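Local coordinates for solute-binding periplasmic protein of iron/siderophore ABC transporter (Yersinia pestis, PDB 6B2Y) that probably carries chelated iron through the periplasm, as the substrate-binding component of an ABC transporter for iron–siderophore complexes, at residues F161-F164 with R165-P168; P360-T363 with M364-L367. One frame throughout, in Å; residues are numbered along the deposited sequence.

Contact 1. Residues F161-F164 with R165-P168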
loop_
_atom_site.group_PDB
_atom_site.type_symbol
_atom_site.label_atom_id
_atom_site.label_comp_id
_atom_site.label_asym_id
_atom_site.label_seq_id
_atom_site.Cartn_x
_atom_site.Cartn_y
_atom_site.Cartn_z
ATOM N N PHE A 161 16.403 5.180 -1.505
ATOM C CA PHE A 161 15.518 4.017 -1.529
ATOM C C PHE A 161 14.760 3.878 -0.217
ATOM O O PHE A 161 15.341 4.021 0.861
ATOM C CB PHE A 161 16.293 2.726 -1.800
ATOM C CG PHE A 161 16.800 2.627 -3.202
ATOM C CD1 PHE A 161 16.000 2.089 -4.207
ATOM C CD2 PHE A 161 18.054 3.115 -3.533
ATOM C CE1 PHE A 161 16.462 2.026 -5.511
ATOM C CE2 PHE A 161 18.517 3.053 -4.844
ATOM C CZ PHE A 161 17.720 2.508 -5.824
ATOM N N VAL A 162 13.459 3.593 -0.322
ATOM C CA VAL A 162 12.592 3.276 0.811
ATOM C C VAL A 162 12.025 1.877 0.599
ATOM O O VAL A 162 12.205 1.268 -0.451
ATOM C CB VAL A 162 11.453 4.296 0.985
ATOM C CG1 VAL A 162 12.006 5.671 1.337
ATOM C CG2 VAL A 162 10.570 4.335 -0.300
ATOM N N ASP A 163 11.344 1.355 1.623
ATOM C CA ASP A 163 10.616 0.104 1.435
ATOM C C ASP A 163 9.367 0.074 2.309
ATOM O O ASP A 163 9.463 0.164 3.541
ATOM C CB ASP A 163 11.471 -1.122 1.758
ATOM C CG ASP A 163 10.672 -2.419 1.623
ATOM O OD1 ASP A 163 10.057 -2.624 0.559
ATOM O OD2 ASP A 163 10.639 -3.207 2.595
ATOM N N PHE A 164 8.214 -0.086 1.654
ATOM C CA PHE A 164 6.930 -0.404 2.275
ATOM C C PHE A 164 6.365 -1.711 1.753
ATOM O O PHE A 164 5.243 -2.087 2.125
ATOM C CB PHE A 164 5.907 0.713 2.012
ATOM C CG PHE A 164 6.368 2.064 2.445
ATOM C CD1 PHE A 164 6.431 2.383 3.799
ATOM C CD2 PHE A 164 6.758 3.015 1.497
ATOM C CE1 PHE A 164 6.840 3.629 4.213
ATOM C CE2 PHE A 164 7.177 4.262 1.899
ATOM C CZ PHE A 164 7.226 4.571 3.258
ATOM N N ARG A 165 7.108 -2.410 0.898
ATOM C CA ARG A 165 6.593 -3.533 0.131
ATOM C C ARG A 165 7.191 -4.864 0.552
ATOM O O ARG A 165 6.463 -5.842 0.737
ATOM C CB ARG A 165 6.867 -3.306 -1.367
ATOM C CG ARG A 165 5.934 -4.126 -2.288
ATOM C CD ARG A 165 6.453 -4.171 -3.734
ATOM N NE ARG A 165 7.837 -4.626 -3.735
ATOM C CZ ARG A 165 8.861 -3.910 -4.180
ATOM N NH1 ARG A 165 8.647 -2.709 -4.710
ATOM N NH2 ARG A 165 10.092 -4.410 -4.115
ATOM N N ASN A 166 8.518 -4.939 0.673
ATOM C CA ASN A 166 9.160 -6.215 0.971
ATOM C C ASN A 166 8.875 -6.644 2.401
ATOM O O ASN A 166 8.363 -7.742 2.657
ATOM C CB ASN A 166 10.667 -6.109 0.740
ATOM C CG ASN A 166 11.012 -5.860 -0.711
ATOM O OD1 ASN A 166 10.159 -5.971 -1.582
ATOM N ND2 ASN A 166 12.280 -5.539 -0.983
ATOM N N SER A 167 9.215 -5.787 3.358
ATOM C CA SER A 167 9.036 -6.092 4.774
ATOM C C SER A 167 8.439 -4.884 5.472
ATOM O O SER A 167 9.143 -4.146 6.174
ATOM C CB SER A 167 10.376 -6.491 5.395
ATOM O OG SER A 167 11.063 -7.372 4.505
ATOM N N PRO A 168 7.133 -4.653 5.317
ATOM C CA PRO A 168 6.535 -3.470 5.958
ATOM C C PRO A 168 6.573 -3.516 7.475
ATOM O O PRO A 168 6.593 -2.451 8.102
ATOM C CB PRO A 168 5.092 -3.452 5.420
ATOM C CG PRO A 168 4.834 -4.824 4.894
ATOM C CD PRO A 168 6.164 -5.377 4.463
#
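Two backbone amides grip OD1 of D163. The N of N166 donates to this oxygen over 2.8 Å with an N-H...O angle of 173°, arriving at the syn lone pair. The N of R165 reaches the same D163 OD1 over 3.0 Å along a more bent path and from above the carboxylate, 60° out of its plane. The other oxygen, D163 OD2, accepts from the N of S167 at 3.0 Å, again through a syn lone pair and almost straight. Three successive amides thus wrap one carboxylate. The aspartate has CG anti to its own N (chi1 177°), a torsion that carries the carboxylate forward, to the amides of R165 to S167. An Asx turn results, since the D163 side chain takes the amide two residues on as well as the next two. CB of N166 closes in beside the carboxylate, 3.4 Å from D163 OD2. Across the same turn, F164 O lies 3.6 Å from P168 CB. R165 bends at chi3, and its NH2 makes a weak bond of 3.0 Å to N166 OD1; the stronger partner of this guanidinium is the carbonyl of L137, while N166 ND2 donates to the carbonyl of S138. N171 ND2, from helix 168-182, adds a further donor to D163 OD2. With both oxygens bonded to amides, the carboxylate is fixed in rotation, and its buried negative charge, close to a helix start, is probably stabilised by these N-H groups as the strand passes into helix 168-182.

Contact 2. Residues P360-T363 with M364-L367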
loop_
_atom_site.group_PDB
_atom_site.type_symbol
_atom_site.label_atom_id
_atom_site.label_comp_id
_atom_site.label_asym_id
_atom_site.label_seq_id
_atom_site.Cartn_x
_atom_site.Cartn_y
_atom_site.Cartn_z
ATOM N N PRO A 360 -11.411 0.936 12.279
ATOM C CA PRO A 360 -10.476 1.427 11.254
ATOM C C PRO A 360 -10.968 2.658 10.516
ATOM O O PRO A 360 -10.144 3.462 10.061
ATOM C CB PRO A 360 -10.344 0.233 10.305
ATOM C CG PRO A 360 -10.652 -0.953 11.156
ATOM C CD PRO A 360 -11.671 -0.506 12.155
ATOM N N LYS A 361 -12.289 2.834 10.381
ATOM C CA LYS A 361 -12.789 4.028 9.708
ATOM C C LYS A 361 -12.427 5.286 10.486
ATOM O O LYS A 361 -12.054 6.308 9.897
ATOM C CB LYS A 361 -14.307 3.925 9.496
ATOM C CG LYS A 361 -14.705 2.900 8.446
ATOM C CD LYS A 361 -16.096 2.342 8.698
ATOM C CE LYS A 361 -16.767 1.934 7.392
ATOM N NZ LYS A 361 -17.866 2.869 7.005
ATOM N N LYS A 362 -12.520 5.238 11.815
ATOM C CA LYS A 362 -12.085 6.389 12.594
ATOM C C LYS A 362 -10.573 6.587 12.501
ATOM O O LYS A 362 -10.091 7.726 12.448
ATOM C CB LYS A 362 -12.535 6.249 14.048
ATOM C CG LYS A 362 -12.113 7.411 14.949
ATOM C CD LYS A 362 -12.403 8.795 14.337
ATOM C CE LYS A 362 -13.892 9.020 14.038
ATOM N NZ LYS A 362 -14.069 10.120 13.035
ATOM N N THR A 363 -9.803 5.497 12.486
ATOM C CA THR A 363 -8.361 5.641 12.292
ATOM C C THR A 363 -8.061 6.375 10.994
ATOM O O THR A 363 -7.215 7.279 10.961
ATOM C CB THR A 363 -7.689 4.271 12.288
ATOM O OG1 THR A 363 -8.012 3.589 13.502
ATOM C CG2 THR A 363 -6.176 4.413 12.169
ATOM N N MET A 364 -8.764 6.008 9.921
ATOM C CA MET A 364 -8.564 6.679 8.642
ATOM C C MET A 364 -8.986 8.145 8.714
ATOM O O MET A 364 -8.282 9.020 8.198
ATOM C CB MET A 364 -9.325 5.930 7.551
ATOM C CG MET A 364 -9.275 6.624 6.230
ATOM S SD MET A 364 -10.444 5.876 5.128
ATOM C CE MET A 364 -9.387 4.934 4.134
ATOM N N ASP A 365 -10.101 8.440 9.395
ATOM C CA ASP A 365 -10.487 9.832 9.626
ATOM C C ASP A 365 -9.374 10.618 10.308
ATOM O O ASP A 365 -9.086 11.763 9.933
ATOM C CB ASP A 365 -11.760 9.894 10.476
ATOM C CG ASP A 365 -13.018 9.696 9.661
ATOM O OD1 ASP A 365 -12.947 9.769 8.419
ATOM O OD2 ASP A 365 -14.083 9.460 10.263
ATOM N N SER A 366 -8.725 10.012 11.310
ATOM C CA SER A 366 -7.657 10.697 12.028
ATOM C C SER A 366 -6.432 10.890 11.146
ATOM O O SER A 366 -5.810 11.959 11.160
ATOM C CB SER A 366 -7.290 9.920 13.297
ATOM O OG SER A 366 -8.434 9.783 14.132
ATOM N N LEU A 367 -6.059 9.856 10.391
ATOM C CA LEU A 367 -4.923 9.966 9.485
ATOM C C LEU A 367 -5.109 11.149 8.541
ATOM O O LEU A 367 -4.207 11.973 8.370
ATOM C CB LEU A 367 -4.764 8.656 8.705
ATOM C CG LEU A 367 -3.474 8.387 7.899
ATOM C CD1 LEU A 367 -3.314 6.890 7.689
ATOM C CD2 LEU A 367 -3.457 9.092 6.540
HETATM O O HOH W 1 -12.997 7.441 7.378
#
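Residues P360-T363 and M364-L367 form consecutive turns of one alpha helix, as four i to i+4 backbone bonds attest: the N atoms of M364, D365, S366 and L367 donate to the O atoms of P360, K361, K362 and T363. The first of them, M364 N to P360 O, measures 2.9 Å, and the others are of like length. Over this backbone a salt bridge spans i to i+3. NZ of K362 lies 2.8 Å from D365 OD2, meeting it on the anti side and 16° out of the carboxylate plane. The lysine starts with CG anti to its N and then folds twice, at chi2 47° and chi3 60°, which curls the ammonium back to the aspartate; the two side chains cross at about a right angle. The second oxygen of D365 is engaged by a water, which donates to D365 OD1 at 2.6 Å and to K361 O at 2.9 Å, bridging side chain and backbone. S366 OG stands 3.1 Å from K362 O, so the same carbonyl that receives the S366 amide also has this hydroxyl beside it. The T363 hydroxyl turns elsewhere, to Q344 OE1. K362 is exposed and D365 partly so, the latter also touching P376. The buried T363 and M364 touch L341 of helix 340-350, and M364 also packs on W381 of strand 381-383. Helix 186-207 presents F195 to T363 and, separately, to the partly exposed S366.

From the N terminus, contact 1 comes first, at the end of strand 159-162, an outermost strand of the parallel sheet, where residues 161-168 turn into helix 168-182. Helix 186-207 follows; the chain then forms four strands of the mixed sheet before helix 360-371, which holds contact 2, and the fifth, 381-383, after it. The two contacts are in series: each closes only a few residues, and neither nests in nor crosses the other. The centres of contact 1 and contact 2 lie about 23 Å apart, and the two do not touch. Helix 186-207, starting soon after contact 1 in sequence, reaches contact 2 in space.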